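Local coordinates for periplasmic oligopeptide-binding protein (Burkholderia pseudomallei, PDB 3ZS6) that probably binds oligopeptides in the periplasm and hands them to an ABC transporter for import, at residues A[256-261]-A[475-480]. Sequence-based numbering, arbitrary orientation.
Sequences GLQLAT and YSADRL
Gln258 and Ala477 make the tight part of this contact. The side chain of Gln258 runs extended beyond CG across the Ala477 methyl, its CG 3.5 Å from Ala477 CB, and the amide follows with CD and NE2 each 3.6 Å from that same CB. The Ala477 methyl also sits close to the carbonyl of Gly256, whose O takes the Ala477 N-H in a short bond of 2.6 Å. Two further backbone bonds tie the antiparallel strands, Gln258 N to Tyr475 O and Tyr475 N to Ala260 O. Between the Ala477–Gly256 and Gln258–Tyr475 bonds, Leu257 and Ser476 form a non-hydrogen-bonded pair whose side chains splay apart. Past the inverse gamma turn centred on Leu259, the Ala260 methyl lies 3.7 Å from Tyr475 CD1. The phenol ring turns its edge to the backbone of Ala260 and Thr261, and also packs on an apolar side chain of the bound peptide, so this strand pairing reaches the ligand pocket.

The other face is looser. The Leu257 side chain adds little beyond its approach to one carbonyl, coming nearest with CD2, 3.8 Å from Tyr475 O. Ser476 OG, anti to its backbone N (chi1 162°), accepts from Asp478 N in an ST turn and also bonds Ala298 O. From the same turn, the Asp478 carboxylate takes the Gly256 N-H at OD1, 3.2 Å from Gly256 N.

Strand 470-480 thus pairs with both 253-258 and 260-266 around the corner at Leu259. Phe407 of strand 401-407 packs on Gln258, Ala260 and the Tyr475 ring, while helix 242-249 meets Asp478 and Leu480 at the far end.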
loop_
_atom_site.group_PDB
_atom_site.type_symbol
_atom_site.label_atom_id
_atom_site.label_comp_id
_atom_site.label_asym_id
_atom_site.label_seq_id
_atom_site.Cartn_x
_atom_site.Cartn_y
_atom_site.Cartn_z
ATOM N N GLY A 256 -5.168 -8.284 -15.000
ATOM C CA GLY A 256 -4.195 -7.222 -15.179
ATOM C C GLY A 256 -3.072 -7.305 -14.152
ATOM O O GLY A 256 -3.125 -8.109 -13.220
ATOM N N LEU A 257 -2.049 -6.478 -14.328
ATOM C CA LEU A 257 -1.000 -6.332 -13.329
ATOM C C LEU A 257 -1.230 -5.036 -12.551
ATOM O O LEU A 257 -1.869 -4.106 -13.045
ATOM C CB LEU A 257 0.375 -6.308 -13.993
ATOM C CG LEU A 257 0.846 -7.575 -14.708
ATOM C CD1 LEU A 257 2.026 -7.257 -15.622
ATOM C CD2 LEU A 257 1.205 -8.671 -13.714
ATOM N N GLN A 258 -0.714 -4.980 -11.329
ATOM C CA GLN A 258 -0.848 -3.783 -10.506
ATOM C C GLN A 258 0.495 -3.089 -10.335
ATOM O O GLN A 258 1.537 -3.691 -10.595
ATOM C CB GLN A 258 -1.440 -4.143 -9.144
ATOM C CG GLN A 258 -2.965 -4.132 -9.136
ATOM C CD GLN A 258 -3.552 -4.951 -8.005
ATOM O OE1 GLN A 258 -2.843 -5.708 -7.341
ATOM N NE2 GLN A 258 -4.855 -4.808 -7.783
ATOM N N LEU A 259 0.465 -1.823 -9.916
ATOM C CA LEU A 259 1.687 -1.117 -9.546
ATOM C C LEU A 259 1.999 -1.502 -8.105
ATOM O O LEU A 259 1.795 -0.720 -7.174
ATOM C CB LEU A 259 1.527 0.402 -9.680
ATOM C CG LEU A 259 1.498 0.984 -11.098
ATOM C CD1 LEU A 259 1.210 2.493 -11.082
ATOM C CD2 LEU A 259 2.804 0.685 -11.846
ATOM N N ALA A 260 2.478 -2.726 -7.929
ATOM C CA ALA A 260 2.643 -3.286 -6.598
ATOM C C ALA A 260 3.675 -4.407 -6.649
ATOM O O ALA A 260 3.728 -5.160 -7.622
ATOM C CB ALA A 260 1.287 -3.799 -6.071
ATOM N N THR A 261 4.494 -4.507 -5.608
ATOM C CA THR A 261 5.606 -5.457 -5.590
ATOM C C THR A 261 5.527 -6.387 -4.382
ATOM O O THR A 261 5.343 -5.939 -3.248
ATOM C CB THR A 261 6.965 -4.706 -5.565
ATOM O OG1 THR A 261 7.040 -3.814 -6.683
ATOM C CG2 THR A 261 8.149 -5.684 -5.617
ATOM N N TYR A 475 2.771 -7.925 -8.369
ATOM C CA TYR A 475 1.416 -8.397 -8.072
ATOM C C TYR A 475 0.533 -8.459 -9.315
ATOM O O TYR A 475 0.593 -7.584 -10.177
ATOM C CB TYR A 475 0.715 -7.484 -7.060
ATOM C CG TYR A 475 0.984 -7.808 -5.609
ATOM C CD1 TYR A 475 2.046 -7.221 -4.934
ATOM C CD2 TYR A 475 0.157 -8.680 -4.905
ATOM C CE1 TYR A 475 2.288 -7.492 -3.596
ATOM C CE2 TYR A 475 0.393 -8.964 -3.566
ATOM C CZ TYR A 475 1.462 -8.367 -2.920
ATOM O OH TYR A 475 1.706 -8.640 -1.593
ATOM N N SER A 476 -0.290 -9.499 -9.381
ATOM C CA SER A 476 -1.351 -9.606 -10.374
ATOM C C SER A 476 -2.648 -9.044 -9.783
ATOM O O SER A 476 -2.951 -9.279 -8.615
ATOM C CB SER A 476 -1.545 -11.067 -10.772
ATOM O OG SER A 476 -2.800 -11.272 -11.391
ATOM N N ALA A 477 -3.405 -8.306 -10.595
ATOM C CA ALA A 477 -4.645 -7.665 -10.158
ATOM C C ALA A 477 -5.860 -8.595 -10.261
ATOM O O ALA A 477 -6.989 -8.205 -9.927
ATOM C CB ALA A 477 -4.893 -6.401 -10.990
ATOM N N ASP A 478 -5.621 -9.810 -10.741
ATOM C CA ASP A 478 -6.675 -10.788 -10.985
ATOM C C ASP A 478 -7.589 -10.984 -9.784
ATOM O O ASP A 478 -7.132 -11.298 -8.685
ATOM C CB ASP A 478 -6.074 -12.140 -11.387
ATOM C CG ASP A 478 -5.416 -12.107 -12.758
ATOM O OD1 ASP A 478 -5.173 -11.002 -13.283
ATOM O OD2 ASP A 478 -5.120 -13.193 -13.297
ATOM N N ARG A 479 -8.886 -10.805 -10.013
ATOM C CA ARG A 479 -9.895 -11.064 -8.996
ATOM C C ARG A 479 -11.238 -11.352 -9.671
ATOM O O ARG A 479 -11.396 -11.116 -10.876
ATOM C CB ARG A 479 -10.014 -9.881 -8.022
ATOM C CG ARG A 479 -10.582 -8.590 -8.626
ATOM C CD ARG A 479 -11.186 -7.675 -7.541
ATOM N NE ARG A 479 -10.230 -7.383 -6.472
ATOM C CZ ARG A 479 -9.394 -6.346 -6.477
ATOM N NH1 ARG A 479 -9.384 -5.490 -7.497
ATOM N NH2 ARG A 479 -8.553 -6.170 -5.464
ATOM N N LEU A 480 -12.185 -11.886 -8.901
ATOM C CA LEU A 480 -13.524 -12.174 -9.413
ATOM C C LEU A 480 -14.491 -11.082 -8.982
ATOM O O LEU A 480 -14.567 -10.741 -7.801
ATOM C CB LEU A 480 -14.017 -13.540 -8.919
ATOM C CG LEU A 480 -13.308 -14.766 -9.511
ATOM C CD1 LEU A 480 -13.503 -16.011 -8.643
ATOM C CD2 LEU A 480 -13.777 -15.027 -10.948
#